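Local coordinates for protein endoglucanase (Uncultured bacterium, PDB 3X17) that probably hydrolyses internal beta-1,4-glucosidic bonds of cellulose, as a glycoside hydrolase family 9 endoglucanase with an N-terminal Ig-like domain, at residues 53-58 against 63-68; 471-474 against 478-481. All coordinates share one frame; numbering follows the deposited sequence.

How the interactions relate
From the N terminus the chain first builds the Ig-like domain, where interaction 1 closes a short beta hairpin: strand 52-57 turns back through residues 58-62 into strand 63-74. Much later, within the glycoside hydrolase family 9 region, interaction 2 closes a tight loop after helix 456-469, with three residues between 471-474 and 478-481. The two loops follow one another in series, so they neither nest nor cross. The centres of interactions 1 and 2 lie about 22 Å apart, and the nearest atoms of interactions 1 and 2 about 11 Å apart, without touching. Interaction 2 sits close to the Ig-like domain: Val472 packs on Gln32 and Val34 of strand 32-37, which belongs to the same sheet as the hairpin.

Interaction 1: 53-58 against 63-68; sequences LQIVRA and VVWEGT
Ile55 O takes two backbone N-H groups: Val64 N lies 2.8 Å from Ile55 O, with a nearly straight N-H...O angle of 176°, and Trp65 N adds a weak bond. This is a classic beta bulge in an antiparallel hairpin of the Ig-like domain. Two residues, Val64 and Trp65, stand opposite the single Ile55, and the register slips by one residue there. Within the bulge Ile55 N also binds Trp65 O. Toward Leu53 the regular pairing resumes, with two bonds between Leu53 and Gly67. The Ile55 and Trp65 side chains share a face, with Ile55 CB 3.9 Å from Trp65 CB. Trp65 CG lies anti to the backbone N (chi1 -172°), which carries the indole along the strand until Trp65 CZ3 is 4.1 Å from Leu53 CD2. Leu53 and Ile55 also pack on strand 95-101. On the other face the Gln54 and Glu66 chains lie alongside each other, heading in one direction. Gln54 NE2 meets Glu66 OE1 at 3.1 Å, in the amide plane but from above the carboxylate plane. With an alanine at Gln54, Glu66 OE1 would probably lose its amide partner and Val63 CG2 its cover. Val63 CG2 lies 3.6 Å from Gln54 NE2.

Interaction 2: 471-474 against 478-481; sequences GVNP and SYVT
The backbones of 471-474 and 478-481 come closest at Gly471 and Ser478, whose CA atoms are 4.7 Å apart, and neither segment forms a regular helix or strand. Gly471 has a positive phi of 131°, where a CB would jam against the preceding carbonyl oxygen. Val472 then centres an inverse gamma turn. Across the loop, Asn473 meets Tyr479 through its amide nitrogen: Asn473 ND2 lies 3.5 Å from Tyr479 CE2 and 4.0 Å from Tyr479 CD2. The approach to the ring is oblique, with amide and ring planes 41° apart. Asn473 CG sits between the backbone N and the carbonyl carbon (chi1 62°), which turns the amide inward across the loop. There ND2 gives hydrogen bonds to Tyr468 O and Lys477 O. These bonds should fix the rotation of the amide. The Tyr479 ring also packs edge-to-face with Tyr529 and touches Pro511. Ser478 OG is hydrogen-bonded to Leu483 O. The buried contact lies in the loop after helix 456-469 of the (alpha/alpha)6 barrel domain, where Val472 packs on Gln32 and Val34 of the Ig-like domain. The Asn473 amide therefore spends its hydrogens on backbone carbonyls, while its meeting with the Tyr479 ring is van der Waals packing.

Interaction 1: 53-58 against 63-68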
ATOM      1  N   LEU A  53     -20.610  24.299 -11.792  1.00 41.70           N
ATOM      2  CA  LEU A  53     -20.477  22.886 -12.160  1.00 40.96           C
ATOM      3  C   LEU A  53     -21.822  22.211 -12.335  1.00 40.71           C
ATOM      4  O   LEU A  53     -22.722  22.357 -11.498  1.00 40.80           O
ATOM      5  CB  LEU A  53     -19.658  22.135 -11.112  1.00 39.94           C
ATOM      6  CG  LEU A  53     -19.444  20.623 -11.314  1.00 39.71           C
ATOM      7  CD1 LEU A  53     -18.387  20.355 -12.390  1.00 42.99           C
ATOM      8  CD2 LEU A  53     -18.985  20.016 -10.001  1.00 40.84           C
ATOM      9  N   GLN A  54     -21.937  21.415 -13.387  1.00 39.08           N
ATOM     10  CA  GLN A  54     -23.022  20.476 -13.489  1.00 40.47           C
ATOM     11  C   GLN A  54     -22.484  19.051 -13.423  1.00 41.88           C
ATOM     12  O   GLN A  54     -21.354  18.787 -13.839  1.00 40.71           O
ATOM     13  CB  GLN A  54     -23.793  20.691 -14.794  1.00 40.25           C
ATOM     14  CG  GLN A  54     -24.188  22.126 -15.043  1.00 41.41           C
ATOM     15  CD  GLN A  54     -24.747  22.313 -16.437  1.00 45.15           C
ATOM     16  OE1 GLN A  54     -24.159  21.853 -17.414  1.00 46.08           O
ATOM     17  NE2 GLN A  54     -25.907  22.954 -16.533  1.00 42.69           N
ATOM     18  N   ILE A  55     -23.280  18.151 -12.857  1.00 41.54           N
ATOM     19  CA  ILE A  55     -23.103  16.727 -13.080  1.00 42.72           C
ATOM     20  C   ILE A  55     -24.196  16.275 -14.021  1.00 45.48           C
ATOM     21  O   ILE A  55     -25.355  16.638 -13.856  1.00 47.61           O
ATOM     22  CB  ILE A  55     -23.248  15.905 -11.794  1.00 43.27           C
ATOM     23  CG1 ILE A  55     -22.312  16.393 -10.671  1.00 41.31           C
ATOM     24  CG2 ILE A  55     -23.229  14.392 -12.107  1.00 40.37           C
ATOM     25  CD1 ILE A  55     -20.862  16.630 -11.067  1.00 43.11           C
ATOM     26  N   VAL A  56     -23.838  15.401 -14.948  1.00 47.89           N
ATOM     27  CA  VAL A  56     -24.667  15.127 -16.108  1.00 49.87           C
ATOM     28  C   VAL A  56     -24.707  13.606 -16.348  1.00 50.66           C
ATOM     29  O   VAL A  56     -23.678  12.947 -16.306  1.00 49.40           O
ATOM     30  CB  VAL A  56     -24.061  15.828 -17.333  1.00 48.38           C
ATOM     31  CG1 VAL A  56     -24.706  15.338 -18.572  1.00 50.06           C
ATOM     32  CG2 VAL A  56     -24.214  17.340 -17.209  1.00 49.63           C
ATOM     33  N   ARG A  57     -25.889  13.040 -16.560  1.00 54.64           N
ATOM     34  CA  ARG A  57     -25.970  11.623 -16.946  1.00 58.51           C
ATOM     35  C   ARG A  57     -25.089  11.346 -18.165  1.00 59.25           C
ATOM     36  O   ARG A  57     -25.059  12.138 -19.116  1.00 59.43           O
ATOM     37  CB  ARG A  57     -27.418  11.191 -17.218  1.00 59.82           C
ATOM     38  CG  ARG A  57     -28.270  11.004 -15.961  1.00 65.12           C
ATOM     39  CD  ARG A  57     -28.964   9.642 -15.936  1.00 74.81           C
ATOM     40  NE  ARG A  57     -29.915   9.503 -17.034  1.00 81.53           N
ATOM     41  CZ  ARG A  57     -31.153   9.988 -17.018  1.00 86.96           C
ATOM     42  NH1 ARG A  57     -31.612  10.618 -15.942  1.00 87.97           N
ATOM     43  NH2 ARG A  57     -31.941   9.836 -18.076  1.00 87.92           N
ATOM     44  N   ALA A  58     -24.314  10.268 -18.102  1.00 59.73           N
ATOM     45  CA  ALA A  58     -23.456   9.887 -19.219  1.00 61.15           C
ATOM     46  C   ALA A  58     -24.268   9.669 -20.491  1.00 62.66           C
ATOM     47  O   ALA A  58     -23.882  10.137 -21.557  1.00 62.01           O
ATOM     48  CB  ALA A  58     -22.649   8.639 -18.883  1.00 60.73           C
ATOM     49  N   VAL A  63     -28.714  17.177 -17.045  1.00 49.04           N
ATOM     50  CA  VAL A  63     -28.196  17.716 -15.790  1.00 47.06           C
ATOM     51  C   VAL A  63     -28.892  17.159 -14.549  1.00 47.13           C
ATOM     52  O   VAL A  63     -30.118  17.176 -14.438  1.00 45.33           O
ATOM     53  CB  VAL A  63     -28.249  19.234 -15.761  1.00 47.44           C
ATOM     54  CG1 VAL A  63     -27.555  19.751 -14.499  1.00 46.33           C
ATOM     55  CG2 VAL A  63     -27.610  19.808 -17.029  1.00 45.12           C
ATOM     56  N   VAL A  64     -28.102  16.622 -13.626  1.00 46.31           N
ATOM     57  CA  VAL A  64     -28.681  15.973 -12.462  1.00 47.38           C
ATOM     58  C   VAL A  64     -28.270  16.695 -11.180  1.00 44.65           C
ATOM     59  O   VAL A  64     -28.855  16.497 -10.114  1.00 44.53           O
ATOM     60  CB  VAL A  64     -28.378  14.448 -12.456  1.00 48.10           C
ATOM     61  CG1 VAL A  64     -26.952  14.162 -12.006  1.00 48.82           C
ATOM     62  CG2 VAL A  64     -29.388  13.694 -11.621  1.00 54.07           C
ATOM     63  N   TRP A  65     -27.348  17.638 -11.331  1.00 44.28           N
ATOM     64  CA  TRP A  65     -26.820  18.392 -10.207  1.00 43.59           C
ATOM     65  C   TRP A  65     -26.142  19.633 -10.778  1.00 43.94           C
ATOM     66  O   TRP A  65     -25.459  19.569 -11.791  1.00 42.92           O
ATOM     67  CB  TRP A  65     -25.826  17.524  -9.397  1.00 45.72           C
ATOM     68  CG  TRP A  65     -25.344  18.131  -8.098  1.00 40.96           C
ATOM     69  CD1 TRP A  65     -25.736  17.779  -6.838  1.00 42.29           C
ATOM     70  CD2 TRP A  65     -24.330  19.136  -7.932  1.00 39.90           C
ATOM     71  NE1 TRP A  65     -25.052  18.522  -5.899  1.00 38.21           N
ATOM     72  CE2 TRP A  65     -24.195  19.370  -6.540  1.00 38.37           C
ATOM     73  CE3 TRP A  65     -23.487  19.817  -8.815  1.00 36.07           C
ATOM     74  CZ2 TRP A  65     -23.265  20.275  -6.012  1.00 39.28           C
ATOM     75  CZ3 TRP A  65     -22.587  20.742  -8.297  1.00 42.90           C
ATOM     76  CH2 TRP A  65     -22.487  20.970  -6.901  1.00 41.17           C
ATOM     77  N   GLU A  66     -26.349  20.776 -10.143  1.00 42.47           N
ATOM     78  CA  GLU A  66     -25.721  21.981 -10.616  1.00 44.78           C
ATOM     79  C   GLU A  66     -25.391  22.805  -9.399  1.00 43.51           C
ATOM     80  O   GLU A  66     -26.166  22.839  -8.462  1.00 46.17           O
ATOM     81  CB  GLU A  66     -26.677  22.746 -11.544  1.00 43.84           C
ATOM     82  CG  GLU A  66     -26.076  23.972 -12.197  1.00 46.02           C
ATOM     83  CD  GLU A  66     -26.975  24.547 -13.305  1.00 55.01           C
ATOM     84  OE1 GLU A  66     -27.622  23.761 -14.029  1.00 53.51           O
ATOM     85  OE2 GLU A  66     -27.051  25.787 -13.431  1.00 58.68           O
ATOM     86  N   GLY A  67     -24.231  23.441  -9.397  1.00 44.34           N
ATOM     87  CA  GLY A  67     -23.741  24.106  -8.198  1.00 43.70           C
ATOM     88  C   GLY A  67     -22.625  25.054  -8.554  1.00 45.56           C
ATOM     89  O   GLY A  67     -21.853  24.812  -9.484  1.00 47.66           O
ATOM     90  N   THR A  68     -22.622  26.191  -7.877  1.00 46.29           N
ATOM     91  CA  THR A  68     -21.546  27.147  -7.932  1.00 47.69           C
ATOM     92  C   THR A  68     -20.322  26.598  -7.172  1.00 47.83           C
ATOM     93  O   THR A  68     -20.470  25.986  -6.105  1.00 48.40           O
ATOM     94  CB  THR A  68     -22.015  28.515  -7.333  1.00 49.15           C
ATOM     95  OG1 THR A  68     -21.008  29.502  -7.548  1.00 53.56           O
ATOM     96  CG2 THR A  68     -22.281  28.403  -5.828  1.00 49.16           C
TER

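Interaction 2: 471-474 against 478-481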
ATOM      1  N   GLY A 471      -7.335   9.996  -9.438  1.00 30.50           N
ATOM      2  CA  GLY A 471      -7.464  11.047 -10.454  1.00 31.23           C
ATOM      3  C   GLY A 471      -7.663  12.462  -9.924  1.00 31.66           C
ATOM      4  O   GLY A 471      -7.639  13.435 -10.704  1.00 31.37           O
ATOM      5  N   VAL A 472      -7.786  12.601  -8.604  1.00 30.06           N
ATOM      6  CA  VAL A 472      -7.884  13.930  -8.004  1.00 31.26           C
ATOM      7  C   VAL A 472      -6.500  14.479  -7.667  1.00 32.83           C
ATOM      8  O   VAL A 472      -6.079  14.504  -6.516  1.00 33.94           O
ATOM      9  CB  VAL A 472      -8.889  14.002  -6.794  1.00 32.46           C
ATOM     10  CG1 VAL A 472      -9.032  15.470  -6.282  1.00 32.04           C
ATOM     11  CG2 VAL A 472     -10.273  13.516  -7.231  1.00 30.19           C
ATOM     12  N   ASN A 473      -5.794  14.928  -8.699  1.00 33.68           N
ATOM     13  CA  ASN A 473      -4.391  15.328  -8.587  1.00 32.98           C
ATOM     14  C   ASN A 473      -4.026  16.168  -9.819  1.00 33.80           C
ATOM     15  O   ASN A 473      -4.763  16.179 -10.806  1.00 34.43           O
ATOM     16  CB  ASN A 473      -3.494  14.088  -8.477  1.00 33.88           C
ATOM     17  CG  ASN A 473      -3.583  13.188  -9.709  1.00 34.67           C
ATOM     18  OD1 ASN A 473      -3.309  13.628 -10.826  1.00 35.23           O
ATOM     19  ND2 ASN A 473      -4.035  11.942  -9.515  1.00 30.64           N
ATOM     20  N   PRO A 474      -2.923  16.920  -9.755  1.00 34.48           N
ATOM     21  CA  PRO A 474      -2.824  17.949 -10.788  1.00 36.00           C
ATOM     22  C   PRO A 474      -2.558  17.370 -12.176  1.00 36.54           C
ATOM     23  O   PRO A 474      -2.593  18.108 -13.152  1.00 37.45           O
ATOM     24  CB  PRO A 474      -1.621  18.787 -10.340  1.00 34.44           C
ATOM     25  CG  PRO A 474      -0.951  17.991  -9.268  1.00 34.65           C
ATOM     26  CD  PRO A 474      -2.008  17.176  -8.632  1.00 33.44           C
ATOM     27  N   SER A 478      -4.809   8.511 -12.964  1.00 31.86           N
ATOM     28  CA  SER A 478      -5.074   7.374 -12.062  1.00 32.24           C
ATOM     29  C   SER A 478      -3.760   6.634 -11.890  1.00 32.10           C
ATOM     30  O   SER A 478      -3.099   6.330 -12.889  1.00 32.12           O
ATOM     31  CB  SER A 478      -6.078   6.416 -12.687  1.00 31.77           C
ATOM     32  OG  SER A 478      -6.033   5.142 -12.033  1.00 32.71           O
ATOM     33  N   TYR A 479      -3.338   6.419 -10.648  1.00 29.43           N
ATOM     34  CA  TYR A 479      -2.052   5.774 -10.424  1.00 29.50           C
ATOM     35  C   TYR A 479      -2.204   4.270 -10.261  1.00 30.84           C
ATOM     36  O   TYR A 479      -1.252   3.594  -9.903  1.00 30.54           O
ATOM     37  CB  TYR A 479      -1.344   6.382  -9.208  1.00 29.66           C
ATOM     38  CG  TYR A 479      -0.856   7.824  -9.450  1.00 31.15           C
ATOM     39  CD1 TYR A 479       0.167   8.104 -10.372  1.00 30.61           C
ATOM     40  CD2 TYR A 479      -1.473   8.902  -8.814  1.00 30.77           C
ATOM     41  CE1 TYR A 479       0.622   9.429 -10.592  1.00 30.31           C
ATOM     42  CE2 TYR A 479      -1.027  10.234  -9.020  1.00 35.47           C
ATOM     43  CZ  TYR A 479       0.008  10.482  -9.923  1.00 31.69           C
ATOM     44  OH  TYR A 479       0.423  11.782 -10.122  1.00 31.87           O
ATOM     45  N   VAL A 480      -3.411   3.748 -10.500  1.00 30.68           N
ATOM     46  CA  VAL A 480      -3.637   2.319 -10.363  1.00 29.41           C
ATOM     47  C   VAL A 480      -3.915   1.703 -11.720  1.00 29.62           C
ATOM     48  O   VAL A 480      -4.839   2.118 -12.425  1.00 29.89           O
ATOM     49  CB  VAL A 480      -4.805   1.976  -9.412  1.00 29.95           C
ATOM     50  CG1 VAL A 480      -4.912   0.451  -9.273  1.00 25.61           C
ATOM     51  CG2 VAL A 480      -4.599   2.598  -8.053  1.00 26.26           C
ATOM     52  N   THR A 481      -3.136   0.695 -12.084  1.00 28.15           N
ATOM     53  CA  THR A 481      -3.253   0.129 -13.431  1.00 30.73           C
ATOM     54  C   THR A 481      -4.628  -0.449 -13.649  1.00 32.78           C
ATOM     55  O   THR A 481      -5.192  -1.082 -12.738  1.00 31.90           O
ATOM     56  CB  THR A 481      -2.214  -0.967 -13.679  1.00 28.57           C
ATOM     57  OG1 THR A 481      -2.364  -2.004 -12.706  1.00 28.35           O
ATOM     58  CG2 THR A 481      -0.823  -0.392 -13.555  1.00 23.92           C
TER